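Local structure of nucleoside-diphosphate sugar epimerase (SulA family) (Corynebacterium glutamicum, 3OH8) at residues A[9-12]-A[13-17]; A[29-32]-A[33-36]; A[234-237]-A[238-241]. The protein probably acts on nucleoside-diphosphate sugars as an NAD-dependent epimerase, although its exact substrate and reaction are not established. All blocks are in the same frame, centred on the assembly; numbering follows the deposited sequence.

Contact 1 of 3, residues A[9-12]-A[13-17]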
# COMPACT_ATOMS: atom_id res chain seq x y z
N ILE A 9 -11.06 -16.79 -1.05
CA ILE A 9 -11.37 -15.37 -0.89
C ILE A 9 -12.86 -15.25 -0.65
O ILE A 9 -13.66 -15.70 -1.48
CB ILE A 9 -11.04 -14.60 -2.18
CG1 ILE A 9 -9.55 -14.75 -2.55
CG2 ILE A 9 -11.40 -13.12 -2.04
CD1 ILE A 9 -8.61 -14.10 -1.57
N PRO A 10 -13.26 -14.66 0.50
CA PRO A 10 -14.68 -14.65 0.86
C PRO A 10 -15.45 -13.57 0.11
O PRO A 10 -16.16 -12.78 0.72
CB PRO A 10 -14.66 -14.34 2.35
CG PRO A 10 -13.44 -13.44 2.52
CD PRO A 10 -12.43 -13.95 1.49
N PHE A 11 -15.30 -13.53 -1.22
CA PHE A 11 -16.03 -12.60 -2.06
C PHE A 11 -16.40 -13.32 -3.37
O PHE A 11 -15.69 -14.23 -3.77
CB PHE A 11 -15.20 -11.34 -2.33
CG PHE A 11 -14.99 -10.50 -1.10
CD1 PHE A 11 -15.99 -9.65 -0.67
CD2 PHE A 11 -13.83 -10.60 -0.36
CE1 PHE A 11 -15.83 -8.90 0.48
CE2 PHE A 11 -13.65 -9.85 0.79
CZ PHE A 11 -14.65 -9.00 1.21
N PRO A 12 -17.49 -12.90 -4.02
CA PRO A 12 -18.00 -13.53 -5.24
C PRO A 12 -16.94 -13.55 -6.35
O PRO A 12 -16.21 -12.57 -6.49
CB PRO A 12 -19.16 -12.63 -5.65
CG PRO A 12 -19.61 -12.00 -4.36
CD PRO A 12 -18.35 -11.79 -3.57
N ARG A 13 -16.88 -14.62 -7.12
CA ARG A 13 -15.86 -14.75 -8.17
C ARG A 13 -15.95 -13.61 -9.18
O ARG A 13 -14.95 -13.15 -9.72
CB ARG A 13 -15.97 -16.11 -8.87
CG ARG A 13 -14.96 -16.29 -10.02
CD ARG A 13 -14.90 -17.74 -10.49
NE ARG A 13 -16.22 -18.28 -10.83
CZ ARG A 13 -16.70 -18.40 -12.07
NH1 ARG A 13 -15.96 -18.02 -13.11
NH2 ARG A 13 -17.91 -18.90 -12.27
N GLU A 14 -17.16 -13.14 -9.45
CA GLU A 14 -17.31 -12.01 -10.37
C GLU A 14 -16.59 -10.75 -9.83
O GLU A 14 -15.94 -10.03 -10.59
CB GLU A 14 -18.79 -11.74 -10.61
CG GLU A 14 -19.08 -10.59 -11.55
CD GLU A 14 -20.56 -10.25 -11.58
OE1 GLU A 14 -21.39 -11.16 -11.35
OE2 GLU A 14 -20.90 -9.08 -11.83
N MSE A 15 -16.72 -10.48 -8.54
CA MSE A 15 -16.04 -9.34 -7.92
C MSE A 15 -14.53 -9.56 -7.91
O MSE A 15 -13.74 -8.65 -8.21
CB MSE A 15 -16.57 -9.11 -6.49
CG MSE A 15 -15.78 -8.08 -5.63
SE MSE A 15 -16.49 -7.86 -3.95
CE MSE A 15 -18.24 -7.69 -4.35
N VAL A 16 -14.11 -10.76 -7.54
CA VAL A 16 -12.68 -11.05 -7.45
C VAL A 16 -12.00 -10.95 -8.82
O VAL A 16 -10.95 -10.32 -8.97
CB VAL A 16 -12.42 -12.44 -6.84
CG1 VAL A 16 -10.94 -12.76 -6.83
CG2 VAL A 16 -13.00 -12.49 -5.43
N TRP A 17 -12.62 -11.56 -9.82
CA TRP A 17 -12.10 -11.48 -11.19
C TRP A 17 -12.01 -10.03 -11.62
O TRP A 17 -10.98 -9.56 -12.13
CB TRP A 17 -13.03 -12.23 -12.13
CG TRP A 17 -12.65 -12.05 -13.56
CD1 TRP A 17 -13.16 -11.13 -14.43
CD2 TRP A 17 -11.66 -12.78 -14.27
NE1 TRP A 17 -12.54 -11.25 -15.66
CE2 TRP A 17 -11.62 -12.27 -15.59
CE3 TRP A 17 -10.79 -13.83 -13.93
CZ2 TRP A 17 -10.75 -12.76 -16.55
CZ3 TRP A 17 -9.93 -14.33 -14.90
CH2 TRP A 17 -9.92 -13.79 -16.20
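The strand-to-helix junction at the N-terminus of helix 13-21 is built round P12, the N-cap residue, whose carbonyl opens the helical bonding pattern. V16 N donates to P12 O over 3.0 Å, and the bond is nearly straight, with 165° at the hydrogen. Beyond the cap, M15 reaches back over the incoming chain. Its CG stands anti to the backbone N (chi1 170°) and the chain bends only at the last torsion, which brings M15 SE to 3.8 Å from F11 CD1. This is a Met-aromatic contact of oblique approach, SE lying 52° off the ring normal; the residue is selenomethionine. The methyl M15 CE continues alongside the P12 ring, 4.2 Å from P12 CD. On the buried side V16 CG2 meets I9 CG2 at 3.8 Å and also packs against F11 CB. T103 and I105 of strand 102-110 touch V16 from the sheet, while L133 of helix 119-139 covers I9 and F11. R13 turns away to a salt bridge with D98. The carbonyl of P12 accepts from V16 N in the first turn, so the junction is held by one clear backbone bond and otherwise mostly by apolar contact.

Contact 2 of 3, residues A[29-32]-A[33-36]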
# COMPACT_ATOMS: atom_id res chain seq x y z
N LEU A 29 -0.41 -6.49 -6.01
CA LEU A 29 0.03 -7.85 -5.67
C LEU A 29 1.53 -8.11 -5.89
O LEU A 29 2.03 -9.20 -5.59
CB LEU A 29 -0.81 -8.90 -6.42
CG LEU A 29 -2.32 -8.79 -6.21
CD1 LEU A 29 -3.04 -10.04 -6.78
CD2 LEU A 29 -2.64 -8.60 -4.72
N THR A 30 2.26 -7.13 -6.40
CA THR A 30 3.70 -7.26 -6.56
C THR A 30 4.37 -7.19 -5.18
O THR A 30 4.17 -6.23 -4.45
CB THR A 30 4.29 -6.16 -7.48
OG1 THR A 30 3.75 -6.29 -8.80
CG2 THR A 30 5.81 -6.28 -7.57
N PRO A 31 5.14 -8.22 -4.81
CA PRO A 31 5.76 -8.25 -3.48
C PRO A 31 6.77 -7.11 -3.28
O PRO A 31 7.65 -6.91 -4.12
CB PRO A 31 6.48 -9.61 -3.45
CG PRO A 31 5.81 -10.44 -4.50
CD PRO A 31 5.38 -9.47 -5.57
N PRO A 32 6.64 -6.37 -2.17
CA PRO A 32 7.56 -5.25 -1.92
C PRO A 32 8.97 -5.73 -1.64
O PRO A 32 9.91 -4.95 -1.77
CB PRO A 32 7.00 -4.60 -0.64
CG PRO A 32 5.65 -5.19 -0.43
CD PRO A 32 5.63 -6.51 -1.12
N PHE A 33 9.13 -7.01 -1.28
CA PHE A 33 10.41 -7.52 -0.84
C PHE A 33 11.16 -8.17 -1.99
O PHE A 33 12.17 -8.85 -1.80
CB PHE A 33 10.22 -8.50 0.31
CG PHE A 33 9.11 -9.50 0.08
CD1 PHE A 33 7.83 -9.24 0.53
CD2 PHE A 33 9.35 -10.69 -0.61
CE1 PHE A 33 6.80 -10.15 0.32
CE2 PHE A 33 8.33 -11.60 -0.83
CZ PHE A 33 7.05 -11.33 -0.36
N ILE A 34 10.63 -8.00 -3.19
CA ILE A 34 11.33 -8.43 -4.39
C ILE A 34 11.45 -7.21 -5.28
O ILE A 34 10.45 -6.54 -5.53
CB ILE A 34 10.56 -9.54 -5.09
CG1 ILE A 34 10.43 -10.74 -4.16
CG2 ILE A 34 11.25 -9.93 -6.39
CD1 ILE A 34 9.71 -11.93 -4.76
N PRO A 35 12.67 -6.90 -5.76
CA PRO A 35 12.96 -5.64 -6.45
C PRO A 35 12.40 -5.61 -7.87
O PRO A 35 13.12 -5.37 -8.84
CB PRO A 35 14.49 -5.60 -6.49
CG PRO A 35 14.88 -7.06 -6.51
CD PRO A 35 13.87 -7.75 -5.62
N LEU A 36 11.10 -5.84 -7.98
CA LEU A 36 10.37 -5.89 -9.24
C LEU A 36 9.31 -4.81 -9.15
O LEU A 36 8.61 -4.69 -8.14
CB LEU A 36 9.70 -7.26 -9.36
CG LEU A 36 9.19 -7.79 -10.69
CD1 LEU A 36 10.34 -8.03 -11.63
CD2 LEU A 36 8.41 -9.08 -10.48
O HOH W 1 8.27 -4.59 -5.47
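P31 and F33 form the dense half of this contact, a proline set over an aromatic face. P31 CB lies 3.8 Å from the centroid of the F33 ring, somewhat toward its rim. The approach is only 18° off the ring normal, which makes it a CH-pi contact. The ring can lie there because chi1 of F33 is 45°, with CG between the backbone N and the carbonyl carbon, folding the side chain back over the preceding prolines. P32 CD adds a second, oblique approach at 3.9 Å from F33 CD1. I34 runs beside P31 in the same direction, I34 CG1 lying 4.2 Å from P31 CB, so the same methylene meets both F33 and I34. The backbone beneath is a type I beta turn from P31 to I34, in the loop that leads from helix 25-29 to strand 37-38, an outermost strand of the antiparallel sheet. The bond closing the turn, I34 N to P31 O, is weak at 3.3 Å. Immediately after it P35 centres an inverse gamma turn, in which L36 N bonds to I34 O. Where the chain curls round, the packing gives way to water: a water molecule lies 2.8 Å from P31 O and also within hydrogen-bonding distance of L36 O, and can donate to either, though it has more acceptors in reach than protons. On this side T30 meets L36 chiefly through its methyl, T30 CG2 standing 3.3 Å from L36 O, while its hydroxyl is bonded to V26 O of the preceding helix. The prolines also have neighbours on helix 119-139, M121 touching P31 and Y124 touching P32, whereas F33 and I34 are partly exposed.

Contact 3 of 3, residues A[234-237]-A[238-241]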
# COMPACT_ATOMS: atom_id res chain seq x y z
N LYS A 234 -0.45 25.96 0.22
CA LYS A 234 -1.39 27.07 0.23
C LYS A 234 -1.98 27.31 -1.16
O LYS A 234 -3.18 27.55 -1.29
CB LYS A 234 -0.70 28.34 0.73
CG LYS A 234 -1.63 29.51 0.93
CD LYS A 234 -0.85 30.75 1.36
CE LYS A 234 -1.74 31.98 1.39
NZ LYS A 234 -0.95 33.20 1.74
N PHE A 235 -1.13 27.27 -2.18
CA PHE A 235 -1.60 27.53 -3.53
C PHE A 235 -2.59 26.45 -3.95
O PHE A 235 -3.60 26.74 -4.60
CB PHE A 235 -0.41 27.65 -4.50
CG PHE A 235 0.53 28.79 -4.16
CD1 PHE A 235 0.11 29.84 -3.35
CD2 PHE A 235 1.84 28.81 -4.64
CE1 PHE A 235 0.97 30.89 -3.03
CE2 PHE A 235 2.70 29.86 -4.34
CZ PHE A 235 2.26 30.90 -3.53
N LEU A 236 -2.32 25.22 -3.56
CA LEU A 236 -3.26 24.13 -3.86
C LEU A 236 -4.58 24.36 -3.09
O LEU A 236 -5.67 24.17 -3.64
CB LEU A 236 -2.65 22.78 -3.47
CG LEU A 236 -2.11 21.78 -4.50
CD1 LEU A 236 -2.45 22.12 -5.97
CD2 LEU A 236 -0.64 21.60 -4.30
N ALA A 237 -4.47 24.74 -1.83
CA ALA A 237 -5.67 25.00 -1.02
C ALA A 237 -6.54 26.08 -1.65
O ALA A 237 -7.76 25.99 -1.64
CB ALA A 237 -5.29 25.37 0.40
N GLU A 238 -5.90 27.10 -2.22
CA GLU A 238 -6.64 28.14 -2.91
C GLU A 238 -7.40 27.59 -4.10
O GLU A 238 -8.55 27.96 -4.32
CB GLU A 238 -5.70 29.28 -3.34
CG GLU A 238 -5.16 30.06 -2.14
CD GLU A 238 -4.13 31.11 -2.51
OE1 GLU A 238 -3.75 31.20 -3.69
OE2 GLU A 238 -3.69 31.84 -1.59
N LEU A 239 -6.77 26.71 -4.87
CA LEU A 239 -7.45 26.10 -6.00
C LEU A 239 -8.62 25.27 -5.51
O LEU A 239 -9.69 25.25 -6.13
CB LEU A 239 -6.48 25.25 -6.83
CG LEU A 239 -5.38 26.00 -7.57
CD1 LEU A 239 -4.49 25.03 -8.34
CD2 LEU A 239 -5.97 27.06 -8.51
N VAL A 240 -8.44 24.59 -4.38
CA VAL A 240 -9.54 23.82 -3.81
C VAL A 240 -10.67 24.79 -3.46
O VAL A 240 -11.83 24.55 -3.80
CB VAL A 240 -9.10 23.02 -2.56
CG1 VAL A 240 -10.31 22.42 -1.86
CG2 VAL A 240 -8.11 21.93 -2.94
N ALA A 241 -10.32 25.89 -2.81
CA ALA A 241 -11.30 26.90 -2.45
C ALA A 241 -12.07 27.36 -3.69
O ALA A 241 -13.29 27.52 -3.64
CB ALA A 241 -10.61 28.08 -1.79
O HOH W 2 -3.26 29.00 -6.31
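Four successive i to i+4 hydrogen bonds carry the helix through this contact, from E238 N to K234 O, L239 N to F235 O, V240 N to L236 O and A241 N to A237 O, the last at 2.8 Å and the second the longest at 3.2 Å. Along the outer flank, E238 CG stands anti to its carbonyl carbon (chi1 -69°) and the chain is extended beyond, which runs the carboxylate back along the preceding turn. E238 OE2 comes to 3.6 Å from K234 CE, but K234 NZ stays 4.5 Å from E238 OE2, beyond salt-bridge range, so any attraction is probably modest. The other oxygen, E238 OE1, lies 4.1 Å from F235 CD1, with the ring and carboxylate planes 45° apart. A water sits 2.9 Å from F235 O, to which it can donate, and makes at most a weak bond to E238 OE1; more acceptors lie in its reach than it has protons. The helix, 222-242, belongs to the NAD-dependent epimerase/dehydratase family region, of Rossmann type, and its inner side packs on strand 204-207 of the mixed sheet: L236 touches L205 and H207, and V240 also meets L205. Within the helix, L236 CD1 approaches L239 CD1 at 4.3 Å, a loose apolar touch. On another side P291 of helix 290-294 lies against A237 and E238, and K297 bonds to V240 O.

In chain order the three contacts follow in series. Contacts 1 and 2 belong to the N-terminal part built round the antiparallel sheet: contact 1 joins strand 3-9, one outermost strand, to helix 13-21, and contact 2 leads toward strand 37-38, the other. Their centres lie about 23 Å apart and their nearest atoms about 8 Å; both pack against helix 119-139. Contact 3 is remote, its centre about 40 Å from that of contact 1 and about 36 Å from that of contact 2, on helix 222-242 beside the mixed, mainly parallel sheet. T30 O of contact 2 bonds to R311, which follows strand 298-308 of that sheet, so residues 29-36 lie where the two parts of the chain meet.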